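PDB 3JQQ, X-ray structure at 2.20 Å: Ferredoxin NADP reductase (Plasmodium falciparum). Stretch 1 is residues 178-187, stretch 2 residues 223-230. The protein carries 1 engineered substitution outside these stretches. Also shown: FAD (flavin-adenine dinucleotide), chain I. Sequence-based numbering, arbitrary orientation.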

# COMPACT_ATOMS: atom_id res chain seq x y z
N THR B 178 12.52 -0.21 1.61
CA THR B 178 12.01 -0.10 0.25
C THR B 178 11.46 1.31 0.04
O THR B 178 10.83 1.87 0.93
CB THR B 178 10.88 -1.12 -0.05
OG1 THR B 178 9.77 -0.88 0.82
CG2 THR B 178 11.38 -2.54 0.14
N GLY B 179 11.72 1.89 -1.13
CA GLY B 179 11.19 3.21 -1.46
C GLY B 179 11.45 4.26 -0.40
O GLY B 179 12.60 4.47 0.00
N THR B 180 10.40 4.93 0.05
CA THR B 180 10.54 5.99 1.05
C THR B 180 10.87 5.44 2.42
O THR B 180 11.07 6.19 3.38
CB THR B 180 9.27 6.85 1.14
OG1 THR B 180 8.14 6.03 1.45
CG2 THR B 180 9.01 7.58 -0.17
N GLY B 181 10.95 4.11 2.52
CA GLY B 181 11.34 3.45 3.76
C GLY B 181 12.79 3.69 4.16
O GLY B 181 13.21 3.26 5.23
N ILE B 182 13.56 4.37 3.32
CA ILE B 182 14.94 4.66 3.68
C ILE B 182 14.99 5.87 4.62
O ILE B 182 15.97 6.08 5.34
CB ILE B 182 15.84 4.88 2.44
CG1 ILE B 182 17.32 4.91 2.83
CG2 ILE B 182 15.44 6.15 1.71
CD1 ILE B 182 17.94 3.54 3.03
N SER B 183 13.91 6.65 4.62
CA SER B 183 13.86 7.92 5.36
C SER B 183 14.39 7.88 6.80
O SER B 183 15.29 8.64 7.14
CB SER B 183 12.45 8.51 5.31
OG SER B 183 12.25 9.21 4.10
N PRO B 184 13.82 7.02 7.66
CA PRO B 184 14.30 7.01 9.04
C PRO B 184 15.75 6.54 9.14
O PRO B 184 16.43 6.86 10.12
CB PRO B 184 13.37 6.01 9.73
CG PRO B 184 12.86 5.14 8.63
CD PRO B 184 12.75 6.03 7.43
N TYR B 185 16.22 5.80 8.15
CA TYR B 185 17.60 5.35 8.15
C TYR B 185 18.54 6.50 7.81
O TYR B 185 19.67 6.56 8.31
CB TYR B 185 17.80 4.18 7.17
CG TYR B 185 16.93 2.98 7.47
CD1 TYR B 185 16.31 2.28 6.45
CD2 TYR B 185 16.72 2.56 8.78
CE1 TYR B 185 15.51 1.18 6.72
CE2 TYR B 185 15.92 1.46 9.06
CZ TYR B 185 15.32 0.78 8.03
OH TYR B 185 14.52 -0.31 8.30
N ILE B 186 18.07 7.41 6.97
CA ILE B 186 18.81 8.64 6.68
C ILE B 186 18.91 9.47 7.95
O ILE B 186 19.96 10.05 8.25
CB ILE B 186 18.12 9.46 5.57
CG1 ILE B 186 18.04 8.65 4.27
CG2 ILE B 186 18.85 10.78 5.35
CD1 ILE B 186 19.37 8.05 3.83
N SER B 187 17.81 9.53 8.69
CA SER B 187 17.77 10.25 9.96
C SER B 187 18.78 9.65 10.93
O SER B 187 19.59 10.36 11.54
CB SER B 187 16.36 10.18 10.56
OG SER B 187 16.31 10.82 11.83
N ILE B 223 16.77 5.64 -6.25
CA ILE B 223 17.36 5.67 -4.92
C ILE B 223 17.12 7.03 -4.27
O ILE B 223 17.56 8.06 -4.79
CB ILE B 223 18.88 5.39 -4.95
CG1 ILE B 223 19.16 4.04 -5.60
CG2 ILE B 223 19.46 5.45 -3.55
CD1 ILE B 223 20.62 3.81 -5.90
N LEU B 224 16.41 7.03 -3.16
CA LEU B 224 16.16 8.26 -2.43
C LEU B 224 17.36 8.59 -1.55
O LEU B 224 17.93 7.70 -0.91
CB LEU B 224 14.88 8.12 -1.61
CG LEU B 224 13.68 7.70 -2.46
CD1 LEU B 224 12.42 7.53 -1.62
CD2 LEU B 224 13.44 8.70 -3.59
N TYR B 225 17.74 9.86 -1.52
CA TYR B 225 18.88 10.32 -0.72
C TYR B 225 20.19 9.65 -1.14
O TYR B 225 21.03 9.31 -0.31
CB TYR B 225 18.60 10.13 0.77
CG TYR B 225 17.44 10.97 1.28
CD1 TYR B 225 17.55 12.35 1.37
CD2 TYR B 225 16.24 10.38 1.65
CE1 TYR B 225 16.50 13.12 1.83
CE2 TYR B 225 15.18 11.15 2.10
CZ TYR B 225 15.32 12.52 2.19
OH TYR B 225 14.27 13.30 2.63
N LEU B 226 20.36 9.50 -2.45
CA LEU B 226 21.56 8.94 -3.06
C LEU B 226 22.81 9.77 -2.74
O LEU B 226 23.90 9.22 -2.58
CB LEU B 226 21.37 8.82 -4.57
CG LEU B 226 22.17 7.80 -5.39
CD1 LEU B 226 23.27 8.47 -6.21
CD2 LEU B 226 22.72 6.67 -4.52
N ASN B 227 22.64 11.08 -2.65
CA ASN B 227 23.74 11.99 -2.31
C ASN B 227 24.34 11.63 -0.96
O ASN B 227 25.55 11.40 -0.84
CB ASN B 227 23.26 13.44 -2.27
CG ASN B 227 22.96 14.00 -3.64
OD1 ASN B 227 23.30 13.40 -4.66
ND2 ASN B 227 22.34 15.17 -3.67
N GLU B 228 23.49 11.62 0.06
CA GLU B 228 23.90 11.28 1.41
C GLU B 228 24.45 9.86 1.48
O GLU B 228 25.53 9.63 2.04
CB GLU B 228 22.72 11.42 2.38
CG GLU B 228 22.25 12.85 2.60
CD GLU B 228 21.38 13.37 1.46
OE1 GLU B 228 20.95 14.54 1.55
OE2 GLU B 228 21.14 12.61 0.50
N LEU B 229 23.72 8.91 0.90
CA LEU B 229 24.13 7.51 0.94
C LEU B 229 25.50 7.31 0.32
O LEU B 229 26.32 6.55 0.84
CB LEU B 229 23.09 6.62 0.24
CG LEU B 229 21.77 6.37 0.98
CD1 LEU B 229 20.77 5.64 0.08
CD2 LEU B 229 22.00 5.59 2.27
N GLU B 230 25.75 7.99 -0.80
CA GLU B 230 27.05 7.91 -1.45
C GLU B 230 28.12 8.63 -0.63
O GLU B 230 29.28 8.24 -0.63
CB GLU B 230 26.99 8.47 -2.87
CG GLU B 230 26.41 7.49 -3.88
CD GLU B 230 26.39 8.04 -5.29
OE1 GLU B 230 26.25 9.27 -5.45
OE2 GLU B 230 26.49 7.23 -6.24
PA FAD I . -4.70 8.69 -0.59
O1A FAD I . -4.87 8.46 0.90
O2A FAD I . -5.61 9.80 -1.07
O5B FAD I . -4.95 7.32 -1.40
C5B FAD I . -4.11 6.20 -1.20
C4B FAD I . -3.75 5.56 -2.54
O4B FAD I . -4.92 5.25 -3.27
C3B FAD I . -2.92 6.49 -3.40
O3B FAD I . -1.98 5.73 -4.10
C2B FAD I . -3.92 7.08 -4.37
O2B FAD I . -3.33 7.33 -5.62
C1B FAD I . -4.99 5.99 -4.48
N9A FAD I . -6.34 6.55 -4.64
C8A FAD I . -6.96 7.48 -3.84
N7A FAD I . -8.20 7.71 -4.33
C5A FAD I . -8.38 6.94 -5.42
C6A FAD I . -9.46 6.79 -6.29
N6A FAD I . -10.54 7.55 -6.16
N1A FAD I . -9.35 5.91 -7.35
C2A FAD I . -8.19 5.19 -7.53
N3A FAD I . -7.13 5.35 -6.66
C4A FAD I . -7.22 6.21 -5.63
N1 FAD I . 4.72 8.07 2.49
C2 FAD I . 5.74 8.79 1.92
O2 FAD I . 5.61 9.20 0.76
N3 FAD I . 6.89 9.06 2.63
C4 FAD I . 7.03 8.59 3.92
O4 FAD I . 8.05 8.83 4.56
C4X FAD I . 6.00 7.86 4.50
N5 FAD I . 6.13 7.40 5.79
C5X FAD I . 5.10 6.67 6.36
C6 FAD I . 5.24 6.20 7.66
C7 FAD I . 4.21 5.47 8.24
C7M FAD I . 4.36 4.97 9.65
C8 FAD I . 3.05 5.22 7.52
C8M FAD I . 1.93 4.42 8.13
C9 FAD I . 2.92 5.68 6.21
C9A FAD I . 3.94 6.41 5.63
N10 FAD I . 3.80 6.88 4.33
C10 FAD I . 4.84 7.60 3.78
C1' FAD I . 2.48 6.77 3.58
C2' FAD I . 1.72 8.11 3.55
O2' FAD I . 1.29 8.42 4.85
C3' FAD I . 0.47 8.14 2.66
O3' FAD I . -0.28 6.96 2.81
C4' FAD I . 0.75 8.39 1.18
O4' FAD I . 1.30 9.68 1.04
C5' FAD I . -0.53 8.32 0.37
O5' FAD I . -1.39 9.33 0.86
P FAD I . -2.36 10.16 -0.12
O1P FAD I . -3.32 10.98 0.71
O2P FAD I . -1.58 11.04 -1.07
O3P FAD I . -3.16 9.03 -0.93

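No hydrogen bond or salt bridge crosses between these stretches; the contact is made by apolar packing, and its 354 Å² of buried surface rests on a few well-placed side chains. Ile-182 and Ile-186 supply most of one side. Four residues apart, they lie one helical turn from each other, joined by the backbone hydrogen bond from Ile-186 N to Ile-182 O (3.0 Å), and both direct CA-to-CB toward the other stretch.

Their rotamers differ. Ile-186, with chi1 and chi2 both m, brings CG1 to 3.6 Å from Tyr-225 CD2 and carries CD1 onward to 3.9 Å from Leu-229 CD2, while its CG2 lies over one face of the tyrosine ring. A beta-branched side chain suits this position because it can cover a ring and still extend a methyl to a second partner. Ile-182 takes t at chi1 and p at chi2. Its CG2 packs 3.9 Å from Leu-224 CB and sits at the edge of the Tyr-225 ring, 4.3 Å from CD2, while CG1 comes within 4.5 Å of Leu-229 CD1.

Leu-224 adopts the common m,t leucine rotamer, which sends CD1 toward the turn at the start of the first stretch. That methyl lies 3.5 Å from Gly-179 O and 3.6 Å from Thr-180 CA, so much of what it meets is backbone. Thr-180 points its CA-to-CB bond away, yet its CG2 still reaches 3.7 Å from Leu-224 CD1; its OG1 is 3.5 Å from N3 of the FAD. The p rotamer thus lets one small side chain offer a methyl to the leucine and a hydroxyl to the flavin side.

Glycine fits the turn for backbone reasons. Gly-179 has a positive phi of 51°, and at Gly-181 a CB would come 2.7 Å from Thr-178 O, the same oxygen that accepts the backbone hydrogen bond from Gly-181 N.

Tyr-225 occupies the N-cap position with phi/psi of 62/40, an unusual backbone for a residue with a side chain. Chi1 in m lays the ring against the first stretch, with Ser-183 OG near its plane, 4.0 Å from CE2, and the phenol OH hydrogen-bonded elsewhere in the structure. Its carbonyl accepts from Leu-229 N at 3.0 Å, starting the turn that places Leu-229 beside Ile-186. Leu-229 leaves its backbone sideways, but its m,t rotamer brings the end of the side chain nearer. The exposed Asn-227 and Glu-230 take no part, and neither does Leu-226, whose CA-to-CB bond points away from the first stretch; Leu-229 is the residue of this helix whose side chain packs against the isoleucines.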